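Local coordinates for uncharacterized protein (Bacteroides cellulosilyticus, PDB 5JVK) that probably hydrolyses O-glycosidic bonds in carbohydrates as a family 39 glycoside hydrolase built around a beta/alpha-barrel, at residues M36-K41 with K59-D64; L73-A78 with Q85-N90; V338-W343 with F374-Q379; G342-T347 with H390-L395. All coordinates share one frame; numbering follows the deposited sequence.

Contact 1: M36-K41 with K59-D64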
loop_
_atom_site.group_PDB
_atom_site.type_symbol
_atom_site.label_atom_id
_atom_site.label_comp_id
_atom_site.label_asym_id
_atom_site.label_seq_id
_atom_site.Cartn_x
_atom_site.Cartn_y
_atom_site.Cartn_z
ATOM N N MET A 36 11.895 -8.551 40.456
ATOM C CA MET A 36 11.629 -7.603 39.372
ATOM C C MET A 36 10.303 -7.932 38.680
ATOM O O MET A 36 10.179 -8.978 38.039
ATOM C CB MET A 36 12.770 -7.617 38.349
ATOM C CG MET A 36 14.109 -7.163 38.907
ATOM S SD MET A 36 15.447 -7.283 37.701
ATOM C CE MET A 36 16.879 -6.916 38.716
ATOM N N ARG A 37 9.320 -7.042 38.830
ATOM C CA ARG A 37 8.011 -7.167 38.172
ATOM C C ARG A 37 7.967 -6.318 36.901
ATOM O O ARG A 37 8.407 -5.166 36.914
ATOM C CB ARG A 37 6.886 -6.700 39.101
ATOM C CG ARG A 37 6.605 -7.598 40.293
ATOM C CD ARG A 37 5.333 -7.141 40.998
ATOM N NE ARG A 37 5.164 -7.746 42.323
ATOM C CZ ARG A 37 4.735 -8.989 42.565
ATOM N NH1 ARG A 37 4.623 -9.408 43.826
ATOM N NH2 ARG A 37 4.421 -9.822 41.573
ATOM N N LEU A 38 7.418 -6.883 35.822
ATOM C CA LEU A 38 7.216 -6.165 34.555
ATOM C C LEU A 38 5.738 -5.805 34.396
ATOM O O LEU A 38 4.907 -6.682 34.149
ATOM C CB LEU A 38 7.685 -7.027 33.376
ATOM C CG LEU A 38 7.502 -6.488 31.951
ATOM C CD1 LEU A 38 8.141 -5.117 31.773
ATOM C CD2 LEU A 38 8.072 -7.478 30.947
ATOM N N THR A 39 5.418 -4.520 34.549
ATOM C CA THR A 39 4.055 -4.014 34.363
ATOM C C THR A 39 3.899 -3.465 32.941
ATOM O O THR A 39 4.797 -2.782 32.434
ATOM C CB THR A 39 3.723 -2.905 35.385
ATOM O OG1 THR A 39 3.965 -3.386 36.712
ATOM C CG2 THR A 39 2.258 -2.466 35.278
ATOM N N GLY A 40 2.762 -3.771 32.313
ATOM C CA GLY A 40 2.443 -3.315 30.957
ATOM C C GLY A 40 1.078 -2.652 30.889
ATOM O O GLY A 40 0.110 -3.169 31.449
ATOM N N LYS A 41 1.012 -1.505 30.210
ATOM C CA LYS A 41 -0.236 -0.777 29.969
ATOM C C LYS A 41 -0.424 -0.594 28.467
ATOM O O LYS A 41 0.451 -0.034 27.804
ATOM C CB LYS A 41 -0.190 0.599 30.633
ATOM C CG LYS A 41 -0.382 0.586 32.141
ATOM C CD LYS A 41 -0.271 1.986 32.735
ATOM C CE LYS A 41 -1.532 2.813 32.514
ATOM N NZ LYS A 41 -1.301 4.265 32.751
ATOM N N LYS A 59 8.737 -14.676 33.447
ATOM C CA LYS A 59 7.368 -14.952 32.995
ATOM C C LYS A 59 7.003 -14.144 31.750
ATOM O O LYS A 59 7.638 -13.131 31.441
ATOM C CB LYS A 59 6.355 -14.640 34.107
ATOM C CG LYS A 59 6.645 -15.282 35.459
ATOM C CD LYS A 59 6.600 -16.802 35.406
ATOM C CE LYS A 59 6.808 -17.399 36.790
ATOM N NZ LYS A 59 6.963 -18.879 36.740
ATOM N N GLU A 60 5.966 -14.606 31.053
ATOM C CA GLU A 60 5.424 -13.922 29.877
ATOM C C GLU A 60 4.387 -12.881 30.310
ATOM O O GLU A 60 3.521 -13.174 31.140
ATOM C CB GLU A 60 4.763 -14.932 28.930
ATOM C CG GLU A 60 5.722 -15.931 28.287
ATOM C CD GLU A 60 6.490 -15.374 27.095
ATOM O OE1 GLU A 60 6.441 -14.149 26.840
ATOM O OE2 GLU A 60 7.150 -16.176 26.401
ATOM N N LEU A 61 4.482 -11.676 29.750
ATOM C CA LEU A 61 3.486 -10.626 29.980
ATOM C C LEU A 61 2.344 -10.764 28.972
ATOM O O LEU A 61 2.554 -10.595 27.768
ATOM C CB LEU A 61 4.118 -9.235 29.870
ATOM C CG LEU A 61 3.185 -8.018 29.968
ATOM C CD1 LEU A 61 2.310 -8.071 31.214
ATOM C CD2 LEU A 61 3.993 -6.729 29.936
ATOM N N VAL A 62 1.147 -11.061 29.479
ATOM C CA VAL A 62 -0.051 -11.236 28.659
ATOM C C VAL A 62 -1.142 -10.290 29.164
ATOM O O VAL A 62 -1.375 -10.208 30.371
ATOM C CB VAL A 62 -0.548 -12.697 28.705
ATOM C CG1 VAL A 62 -1.815 -12.872 27.874
ATOM C CG2 VAL A 62 0.548 -13.643 28.221
ATOM N N ILE A 63 -1.801 -9.585 28.240
ATOM C CA ILE A 63 -2.832 -8.594 28.575
ATOM C C ILE A 63 -4.131 -8.926 27.839
ATOM O O ILE A 63 -4.117 -9.184 26.636
ATOM C CB ILE A 63 -2.387 -7.154 28.215
ATOM C CG1 ILE A 63 -1.009 -6.858 28.829
ATOM C CG2 ILE A 63 -3.419 -6.129 28.693
ATOM C CD1 ILE A 63 -0.475 -5.465 28.567
ATOM N N ASP A 64 -5.244 -8.903 28.574
ATOM C CA ASP A 64 -6.575 -9.156 28.015
ATOM C C ASP A 64 -7.104 -7.895 27.329
ATOM O O ASP A 64 -7.381 -6.896 27.993
ATOM C CB ASP A 64 -7.558 -9.579 29.114
ATOM C CG ASP A 64 -7.178 -10.895 29.776
ATOM O OD1 ASP A 64 -7.071 -11.914 29.062
ATOM O OD2 ASP A 64 -7.009 -10.914 31.018
#
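Strands 37-41 and 60-64 face each other across the interior of an N-terminal beta sandwich, one in each of its two sheets. Their axes pass 8.1 Å apart at -29°, a crossing that suits two sheets stacked face to face. Leu-61 carries the contact. From CB, which points toward the opposing strand, the chain continues to CG, anti to the backbone N (chi1 175°), and there it forks. CD1 only grazes the carbonyl oxygen of Leu-38, whereas CD2 goes deeper and sits 3.9 Å from the CA of Gly-40. The same methyl lies 4.1 Å from CG of Leu-38, whose side chain crosses that of Leu-61 at about a right angle. Gly-40 makes this depth possible, because a CB there would clash with the CD2 methyl. Leu-75, on strand 69-78 beside strand 37-44, packs on the same methyl, while Ala-55 adds a further neighbour to Leu-61. The side chains that meet are apolar; strand 37-44 makes its backbone bonds to strands 50-55 and 69-78 of its own sheet. Two residues after Leu-61, the extended Ile-63 (chi2 -179°) brings its CD1 to 3.7 Å from Gly-40 O.

Contact 2: L73-A78 with Q85-N90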
loop_
_atom_site.group_PDB
_atom_site.type_symbol
_atom_site.label_atom_id
_atom_site.label_comp_id
_atom_site.label_asym_id
_atom_site.label_seq_id
_atom_site.Cartn_x
_atom_site.Cartn_y
_atom_site.Cartn_z
ATOM N N LEU A 73 1.952 0.917 23.963
ATOM C CA LEU A 73 2.365 -0.044 24.985
ATOM C C LEU A 73 3.433 0.588 25.878
ATOM O O LEU A 73 4.569 0.778 25.440
ATOM C CB LEU A 73 2.908 -1.316 24.321
ATOM C CG LEU A 73 3.523 -2.411 25.200
ATOM C CD1 LEU A 73 2.565 -2.899 26.277
ATOM C CD2 LEU A 73 3.973 -3.566 24.324
ATOM N N GLU A 74 3.061 0.916 27.116
ATOM C CA GLU A 74 3.992 1.454 28.118
ATOM C C GLU A 74 4.457 0.321 29.033
ATOM O O GLU A 74 3.641 -0.270 29.740
ATOM C CB GLU A 74 3.309 2.543 28.953
ATOM C CG GLU A 74 2.940 3.796 28.167
ATOM C CD GLU A 74 1.858 4.635 28.836
ATOM O OE1 GLU A 74 1.770 4.637 30.084
ATOM O OE2 GLU A 74 1.095 5.305 28.101
ATOM N N LEU A 75 5.757 0.022 29.010
ATOM C CA LEU A 75 6.344 -1.059 29.820
ATOM C C LEU A 75 7.262 -0.498 30.905
ATOM O O LEU A 75 8.026 0.437 30.654
ATOM C CB LEU A 75 7.121 -2.034 28.930
ATOM C CG LEU A 75 6.276 -2.947 28.035
ATOM C CD1 LEU A 75 7.122 -3.577 26.938
ATOM C CD2 LEU A 75 5.576 -4.026 28.849
ATOM N N THR A 76 7.180 -1.083 32.103
ATOM C CA THR A 76 7.965 -0.652 33.265
ATOM C C THR A 76 8.452 -1.862 34.066
ATOM O O THR A 76 7.642 -2.602 34.632
ATOM C CB THR A 76 7.130 0.262 34.188
ATOM O OG1 THR A 76 6.687 1.410 33.453
ATOM C CG2 THR A 76 7.942 0.725 35.402
ATOM N N LEU A 77 9.772 -2.056 34.097
ATOM C CA LEU A 77 10.409 -3.070 34.942
ATOM C C LEU A 77 10.880 -2.407 36.237
ATOM O O LEU A 77 11.549 -1.373 36.190
ATOM C CB LEU A 77 11.593 -3.705 34.210
ATOM C CG LEU A 77 12.303 -4.880 34.890
ATOM C CD1 LEU A 77 11.335 -6.006 35.226
ATOM C CD2 LEU A 77 13.427 -5.385 33.998
ATOM N N ALA A 78 10.534 -2.999 37.381
ATOM C CA ALA A 78 10.849 -2.409 38.689
ATOM C C ALA A 78 10.933 -3.450 39.807
ATOM O O ALA A 78 10.209 -4.449 39.789
ATOM C CB ALA A 78 9.817 -1.348 39.045
ATOM N N GLN A 85 14.175 -0.506 34.280
ATOM C CA GLN A 85 14.137 -0.282 32.833
ATOM C C GLN A 85 12.707 -0.013 32.367
ATOM O O GLN A 85 11.757 -0.595 32.899
ATOM C CB GLN A 85 14.709 -1.502 32.100
ATOM C CG GLN A 85 15.143 -1.236 30.664
ATOM C CD GLN A 85 15.561 -2.499 29.921
ATOM O OE1 GLN A 85 14.975 -2.847 28.896
ATOM N NE2 GLN A 85 16.580 -3.186 30.428
ATOM N N THR A 86 12.570 0.876 31.384
ATOM C CA THR A 86 11.281 1.182 30.764
ATOM C C THR A 86 11.376 1.052 29.247
ATOM O O THR A 86 12.464 1.118 28.671
ATOM C CB THR A 86 10.796 2.604 31.111
ATOM O OG1 THR A 86 11.740 3.569 30.635
ATOM C CG2 THR A 86 10.630 2.762 32.608
ATOM N N ALA A 87 10.220 0.859 28.617
ATOM C CA ALA A 87 10.117 0.792 27.160
ATOM C C ALA A 87 8.750 1.299 26.703
ATOM O O ALA A 87 7.751 1.131 27.412
ATOM C CB ALA A 87 10.345 -0.630 26.678
ATOM N N VAL A 88 8.724 1.936 25.533
ATOM C CA VAL A 88 7.483 2.406 24.910
ATOM C C VAL A 88 7.498 2.054 23.422
ATOM O O VAL A 88 8.399 2.467 22.689
ATOM C CB VAL A 88 7.276 3.929 25.082
ATOM C CG1 VAL A 88 5.946 4.366 24.469
ATOM C CG2 VAL A 88 7.334 4.317 26.556
ATOM N N VAL A 89 6.510 1.265 23.001
ATOM C CA VAL A 89 6.266 0.960 21.586
ATOM C C VAL A 89 4.761 0.985 21.320
ATOM O O VAL A 89 3.964 1.142 22.247
ATOM C CB VAL A 89 6.855 -0.411 21.166
ATOM C CG1 VAL A 89 8.375 -0.378 21.231
ATOM C CG2 VAL A 89 6.301 -1.550 22.017
ATOM N N ASN A 90 4.380 0.836 20.056
ATOM C CA ASN A 90 2.973 0.728 19.675
ATOM C C ASN A 90 2.600 -0.725 19.388
ATOM O O ASN A 90 3.463 -1.551 19.071
ATOM C CB ASN A 90 2.678 1.621 18.470
ATOM C CG ASN A 90 2.789 3.096 18.805
ATOM O OD1 ASN A 90 3.750 3.760 18.419
ATOM N ND2 ASN A 90 1.809 3.615 19.538
#
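The flat groups here are the peptide units of a beta hairpin, with side chains standing alternately on the two faces of the sheet. One face carries Leu-73, Leu-75 and Leu-77 opposite Val-89, Ala-87 and Gln-85; the other carries Glu-74 and Thr-76 opposite Val-88 and Thr-86. The leucine face is turned to the interior of the sandwich, where Leu-75 also meets Ile-11 and Leu-13, while Thr-86 and Val-88 are exposed on the other. Between the antiparallel strands, their directions 171° apart, the three hydrogen-bonded pairs alternate with two non-hydrogen-bonded ones. Bonds donated by the leucines are short and lie nearly along the acceptor C=O axis: Leu-75 N to Ala-87 O is 2.8 Å, and Leu-77 N to Gln-85 O is 2.7 Å. Those returned are longer. Ala-87 N reaches Leu-75 O at 3.0 Å from above the carbonyl plane, and the bond from Gln-85 N to Leu-77 O is weak at 3.4 Å. The other side of strand 73-78 pairs with strand 37-44, which places the hairpin within the five-stranded sheet. Asn-90, at the end away from the turn, hydrogen-bonds through OD1 to Arg-396, which follows the last barrel strand. On the inner face Leu-73 and Val-89 lie side by side, CG2 of Val-89 taking the crowded position between N and carbonyl carbon and resting 3.8 Å from Leu-73 CD2.

Contact 3: V338-W343 with F374-Q379; sequences VTEIGW and FWYDFQ
Trp-375 lays one face of its indole against the backbone of Gly-342, whose CA stands 4.0 Å from the centroid of the six-membered ring and 11° off its normal, a CH-pi contact. It does so where the seventh and eighth strands of a beta/alpha-barrel lie side by side in parallel, joined through helix 350-366. With CG anti to the backbone N (chi1 177°), the indole runs along the chain leaving strand 335-341 and meets Trp-343 rim to rim, CZ3 of Trp-375 being 3.6 Å from CE3 of Trp-343. The ring's NE1 is bonded to Phe-392 O, and Leu-357 and Tyr-361 of the helix also touch it. An alanine here would probably loosen the packing of the chain after strand 335-341, since the indole covering Gly-342 and meeting Trp-343 would go together with the bond to Phe-392.

The backbones are laced by three bonds: Phe-374 N to Val-338 O, almost straight at 175°, Ile-341 N to Phe-374 O, and Tyr-376 N to Ile-341 O, the last with its donor above the carbonyl plane. Glu-340, at the end of the seventh strand, is placed where clan GH-A glycosidases carry their nucleophile, consistent with that role. Its carboxylate is held by Arg-134 and Tyr-290, a setting likely to stabilise the charge, and it lies near a bound glycerol, probably from the crystallisation liquor. Tyr-376, whose hydroxyl is hydrogen-bonded to His-111, runs alongside the extended Glu-340, its CD1 3.9 Å from Glu-340 CD.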
loop_
_atom_site.group_PDB
_atom_site.type_symbol
_atom_site.label_atom_id
_atom_site.label_comp_id
_atom_site.label_asym_id
_atom_site.label_seq_id
_atom_site.Cartn_x
_atom_site.Cartn_y
_atom_site.Cartn_z
ATOM N N VAL A 338 -1.298 1.614 -10.448
ATOM C CA VAL A 338 -0.770 2.664 -9.571
ATOM C C VAL A 338 0.335 2.038 -8.717
ATOM O O VAL A 338 0.126 1.682 -7.556
ATOM C CB VAL A 338 -1.888 3.311 -8.724
ATOM C CG1 VAL A 338 -1.347 4.480 -7.907
ATOM C CG2 VAL A 338 -3.033 3.760 -9.628
ATOM N N THR A 339 1.514 1.900 -9.318
ATOM C CA THR A 339 2.605 1.116 -8.729
ATOM C C THR A 339 3.340 1.806 -7.575
ATOM O O THR A 339 4.069 1.148 -6.839
ATOM C CB THR A 339 3.617 0.654 -9.799
ATOM O OG1 THR A 339 4.187 1.788 -10.464
ATOM C CG2 THR A 339 2.932 -0.254 -10.815
ATOM N N GLU A 340 3.155 3.117 -7.421
ATOM C CA GLU A 340 3.507 3.808 -6.176
ATOM C C GLU A 340 2.520 4.933 -5.883
ATOM O O GLU A 340 2.211 5.742 -6.756
ATOM C CB GLU A 340 4.915 4.410 -6.220
ATOM C CG GLU A 340 6.065 3.418 -6.302
ATOM C CD GLU A 340 7.433 4.081 -6.218
ATOM O OE1 GLU A 340 7.531 5.263 -5.813
ATOM O OE2 GLU A 340 8.424 3.414 -6.574
ATOM N N ILE A 341 2.028 4.971 -4.650
ATOM C CA ILE A 341 1.378 6.160 -4.109
ATOM C C ILE A 341 1.579 6.130 -2.598
ATOM O O ILE A 341 1.551 5.060 -1.994
ATOM C CB ILE A 341 -0.116 6.246 -4.505
ATOM C CG1 ILE A 341 -0.719 7.580 -4.046
ATOM C CG2 ILE A 341 -0.918 5.074 -3.948
ATOM C CD1 ILE A 341 -2.091 7.860 -4.620
ATOM N N GLY A 342 1.813 7.290 -1.994
ATOM C CA GLY A 342 2.038 7.342 -0.560
ATOM C C GLY A 342 2.246 8.725 0.009
ATOM O O GLY A 342 2.442 9.694 -0.723
ATOM N N TRP A 343 2.175 8.792 1.333
ATOM C CA TRP A 343 2.457 9.991 2.111
ATOM C C TRP A 343 3.445 9.599 3.205
ATOM O O TRP A 343 3.483 8.437 3.621
ATOM C CB TRP A 343 1.172 10.541 2.728
ATOM C CG TRP A 343 0.228 11.173 1.736
ATOM C CD1 TRP A 343 0.057 12.499 1.509
ATOM C CD2 TRP A 343 -0.675 10.499 0.854
ATOM N NE1 TRP A 343 -0.890 12.706 0.544
ATOM C CE2 TRP A 343 -1.360 11.493 0.122
ATOM C CE3 TRP A 343 -0.977 9.155 0.615
ATOM C CZ2 TRP A 343 -2.322 11.187 -0.842
ATOM C CZ3 TRP A 343 -1.929 8.847 -0.342
ATOM C CH2 TRP A 343 -2.595 9.861 -1.061
ATOM N N PHE A 374 -0.550 0.363 -5.221
ATOM C CA PHE A 374 0.528 -0.067 -4.331
ATOM C C PHE A 374 1.005 1.072 -3.432
ATOM O O PHE A 374 1.538 2.071 -3.921
ATOM C CB PHE A 374 1.707 -0.606 -5.143
ATOM C CG PHE A 374 1.418 -1.894 -5.854
ATOM C CD1 PHE A 374 1.942 -3.096 -5.388
ATOM C CD2 PHE A 374 0.628 -1.911 -7.002
ATOM C CE1 PHE A 374 1.685 -4.285 -6.051
ATOM C CE2 PHE A 374 0.359 -3.099 -7.664
ATOM C CZ PHE A 374 0.892 -4.288 -7.189
ATOM N N TRP A 375 0.820 0.915 -2.123
ATOM C CA TRP A 375 1.289 1.901 -1.158
ATOM C C TRP A 375 2.811 1.902 -1.090
ATOM O O TRP A 375 3.420 0.839 -0.949
ATOM C CB TRP A 375 0.728 1.619 0.237
ATOM C CG TRP A 375 1.237 2.571 1.281
ATOM C CD1 TRP A 375 2.340 2.414 2.071
ATOM C CD2 TRP A 375 0.669 3.835 1.634
ATOM N NE1 TRP A 375 2.491 3.500 2.897
ATOM C CE2 TRP A 375 1.478 4.388 2.651
ATOM C CE3 TRP A 375 -0.450 4.553 1.195
ATOM C CZ2 TRP A 375 1.201 5.622 3.239
ATOM C CZ3 TRP A 375 -0.724 5.781 1.780
ATOM C CH2 TRP A 375 0.099 6.301 2.793
ATOM N N TYR A 376 3.414 3.088 -1.189
ATOM C CA TYR A 376 4.841 3.256 -0.931
ATOM C C TYR A 376 5.016 3.852 0.469
ATOM O O TYR A 376 4.542 4.960 0.705
ATOM C CB TYR A 376 5.517 4.161 -1.968
ATOM C CG TYR A 376 7.017 4.121 -1.815
ATOM C CD1 TYR A 376 7.769 3.137 -2.451
ATOM C CD2 TYR A 376 7.681 5.023 -0.980
ATOM C CE1 TYR A 376 9.144 3.068 -2.285
ATOM C CE2 TYR A 376 9.058 4.964 -0.808
ATOM C CZ TYR A 376 9.784 3.984 -1.463
ATOM O OH TYR A 376 11.147 3.915 -1.303
ATOM N N ASP A 377 5.653 3.155 1.415
ATOM C CA ASP A 377 6.074 1.747 1.327
ATOM C C ASP A 377 5.755 1.053 2.656
ATOM O O ASP A 377 5.165 1.672 3.549
ATOM C CB ASP A 377 7.561 1.630 0.930
ATOM C CG ASP A 377 8.512 2.333 1.900
ATOM O OD1 ASP A 377 8.071 2.964 2.886
ATOM O OD2 ASP A 377 9.732 2.252 1.656
ATOM N N PHE A 378 6.116 -0.223 2.783
ATOM C CA PHE A 378 5.698 -1.012 3.943
ATOM C C PHE A 378 6.402 -0.608 5.232
ATOM O O PHE A 378 5.746 -0.380 6.249
ATOM C CB PHE A 378 5.892 -2.509 3.701
ATOM C CG PHE A 378 5.295 -3.360 4.780
ATOM C CD1 PHE A 378 6.101 -4.125 5.616
ATOM C CD2 PHE A 378 3.917 -3.355 4.996
ATOM C CE1 PHE A 378 5.540 -4.894 6.620
ATOM C CE2 PHE A 378 3.354 -4.118 6.004
ATOM C CZ PHE A 378 4.166 -4.890 6.816
ATOM N N GLN A 379 7.727 -0.520 5.178
ATOM C CA GLN A 379 8.540 -0.219 6.355
ATOM C C GLN A 379 9.358 1.046 6.130
ATOM O O GLN A 379 9.824 1.293 5.020
ATOM C CB GLN A 379 9.464 -1.401 6.674
ATOM C CG GLN A 379 10.276 -1.214 7.949
ATOM C CD GLN A 379 10.836 -2.511 8.506
ATOM O OE1 GLN A 379 11.139 -3.444 7.764
ATOM N NE2 GLN A 379 10.983 -2.569 9.824
#

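Contact 4: G342-T347 with H390-L395; sequences GWNSTT and HNFGLL
The barrel rim near the presumed active site is shaped by two loops, 342-347 after the seventh strand and 390-395 after the eighth. Phe-392 spreads its ring over Asn-344, whose CB sits 3.6 Å from the ring centroid and 4° off the normal, a CH-pi contact almost dead centre. Beyond CB the amide stands steeply to the ring, its ND2 leaning toward the rim, 3.3 Å from Phe-392 CZ, and its OD1 turned away. Tyr-376 meets the same ring edge-to-face. An alanine in place of Phe-392 would probably leave Asn-344 less firmly placed, as the ring face under its CB and the rim near ND2 would be gone. Asn-344 is otherwise pinned by an Asx motif: CG occupies the crowded position (chi1 62°), bringing OD1 to 3.0 Å from Thr-347 N. Ser-345 follows, its OG bonded to Asp-350 and Lys-402 and its backbone O hydrogen-bonded to a glycerol, probably from the crystallisation liquor. One backbone bond ties the two loops, Ser-345 N donating to Asn-391 O at 2.9 Å and 165° from above the carbonyl plane. The same oxygen takes a CA-H...O contact from Asn-344 CA at 3.3 Å.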
loop_
_atom_site.group_PDB
_atom_site.type_symbol
_atom_site.label_atom_id
_atom_site.label_comp_id
_atom_site.label_asym_id
_atom_site.label_seq_id
_atom_site.Cartn_x
_atom_site.Cartn_y
_atom_site.Cartn_z
ATOM N N GLY A 342 1.813 7.290 -1.994
ATOM C CA GLY A 342 2.038 7.342 -0.560
ATOM C C GLY A 342 2.246 8.725 0.009
ATOM O O GLY A 342 2.442 9.694 -0.723
ATOM N N TRP A 343 2.175 8.792 1.333
ATOM C CA TRP A 343 2.457 9.991 2.111
ATOM C C TRP A 343 3.445 9.599 3.205
ATOM O O TRP A 343 3.483 8.437 3.621
ATOM C CB TRP A 343 1.172 10.541 2.728
ATOM C CG TRP A 343 0.228 11.173 1.736
ATOM C CD1 TRP A 343 0.057 12.499 1.509
ATOM C CD2 TRP A 343 -0.675 10.499 0.854
ATOM N NE1 TRP A 343 -0.890 12.706 0.544
ATOM C CE2 TRP A 343 -1.360 11.493 0.122
ATOM C CE3 TRP A 343 -0.977 9.155 0.615
ATOM C CZ2 TRP A 343 -2.322 11.187 -0.842
ATOM C CZ3 TRP A 343 -1.929 8.847 -0.342
ATOM C CH2 TRP A 343 -2.595 9.861 -1.061
ATOM N N ASN A 344 4.234 10.564 3.669
ATOM C CA ASN A 344 5.299 10.311 4.650
ATOM C C ASN A 344 5.098 11.125 5.922
ATOM O O ASN A 344 4.483 12.194 5.893
ATOM C CB ASN A 344 6.678 10.599 4.045
ATOM C CG ASN A 344 6.849 12.047 3.627
ATOM O OD1 ASN A 344 7.096 12.921 4.458
ATOM N ND2 ASN A 344 6.724 12.306 2.331
ATOM N N SER A 345 5.641 10.614 7.027
ATOM C CA SER A 345 5.519 11.257 8.344
ATOM C C SER A 345 6.457 12.456 8.591
ATOM O O SER A 345 6.435 13.026 9.686
ATOM C CB SER A 345 5.686 10.220 9.463
ATOM O OG SER A 345 4.710 9.198 9.355
ATOM N N THR A 346 7.271 12.838 7.602
ATOM C CA THR A 346 8.068 14.069 7.692
ATOM C C THR A 346 7.210 15.295 7.368
ATOM O O THR A 346 7.199 16.259 8.136
ATOM C CB THR A 346 9.300 14.028 6.764
ATOM O OG1 THR A 346 10.131 12.915 7.117
ATOM C CG2 THR A 346 10.120 15.318 6.867
ATOM N N THR A 347 6.499 15.250 6.239
ATOM C CA THR A 347 5.642 16.364 5.793
ATOM C C THR A 347 4.153 16.216 6.162
ATOM O O THR A 347 3.355 17.111 5.875
ATOM C CB THR A 347 5.760 16.593 4.273
ATOM O OG1 THR A 347 5.377 15.407 3.573
ATOM C CG2 THR A 347 7.183 16.965 3.896
ATOM N N HIS A 390 12.785 8.104 4.612
ATOM C CA HIS A 390 12.805 7.248 5.809
ATOM C C HIS A 390 11.479 7.220 6.580
ATOM O O HIS A 390 11.422 6.621 7.657
ATOM C CB HIS A 390 13.913 7.722 6.766
ATOM C CG HIS A 390 15.299 7.497 6.252
ATOM N ND1 HIS A 390 16.418 7.734 7.021
ATOM C CD2 HIS A 390 15.753 7.037 5.062
ATOM C CE1 HIS A 390 17.501 7.448 6.322
ATOM N NE2 HIS A 390 17.125 7.019 5.130
ATOM N N ASN A 391 10.430 7.862 6.058
ATOM C CA ASN A 391 9.171 8.022 6.802
ATOM C C ASN A 391 7.885 7.689 6.019
ATOM O O ASN A 391 6.790 8.034 6.466
ATOM C CB ASN A 391 9.116 9.447 7.367
ATOM C CG ASN A 391 10.170 9.686 8.428
ATOM O OD1 ASN A 391 11.168 10.361 8.191
ATOM N ND2 ASN A 391 9.962 9.112 9.601
ATOM N N PHE A 392 8.009 6.979 4.894
ATOM C CA PHE A 392 6.841 6.535 4.107
ATOM C C PHE A 392 6.177 5.257 4.643
ATOM O O PHE A 392 5.135 4.846 4.125
ATOM C CB PHE A 392 7.227 6.305 2.636
ATOM C CG PHE A 392 7.263 7.553 1.808
ATOM C CD1 PHE A 392 6.088 8.077 1.269
ATOM C CD2 PHE A 392 8.469 8.196 1.540
ATOM C CE1 PHE A 392 6.118 9.228 0.491
ATOM C CE2 PHE A 392 8.504 9.346 0.761
ATOM C CZ PHE A 392 7.328 9.863 0.236
ATOM N N GLY A 393 6.764 4.634 5.666
ATOM C CA GLY A 393 6.349 3.305 6.111
ATOM C C GLY A 393 5.048 3.197 6.889
ATOM O O GLY A 393 4.565 4.174 7.461
ATOM N N LEU A 394 4.484 1.991 6.883
ATOM C CA LEU A 394 3.413 1.592 7.801
ATOM C C LEU A 394 4.002 1.094 9.124
ATOM O O LEU A 394 3.389 1.254 10.180
ATOM C CB LEU A 394 2.540 0.499 7.175
ATOM C CG LEU A 394 1.995 0.756 5.768
ATOM C CD1 LEU A 394 1.163 -0.427 5.300
ATOM C CD2 LEU A 394 1.180 2.036 5.698
ATOM N N LEU A 395 5.177 0.471 9.048
ATOM C CA LEU A 395 5.959 0.091 10.223
ATOM C C LEU A 395 7.205 0.960 10.313
ATOM O O LEU A 395 7.700 1.453 9.298
ATOM C CB LEU A 395 6.392 -1.373 10.130
ATOM C CG LEU A 395 5.311 -2.424 9.891
ATOM C CD1 LEU A 395 5.953 -3.795 9.761
ATOM C CD2 LEU A 395 4.279 -2.414 11.008
#

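In the fold
From the N terminus, contact 1 closes a loop through strand 50-55 and brings the two sheets of the sandwich together. Contact 2 follows in series as a tighter hairpin, touching contact 1 where Lys-41 O meets Glu-74 N within the shared sheet. Some 250 residues later come contacts 3 and 4. Contact 3 closes the shorter loop, through helix 350-366; contact 4 starts from the same stretch, sharing Gly-342 and Trp-343, and runs on to a later partner. Between them Phe-378 O probably accepts a hydrogen bond from Leu-394 N. Contact 3 thus completes a barrel crossover, and contact 4 joins the loops above it. Contacts 2 and 4 come within about 8 Å between nearest atoms.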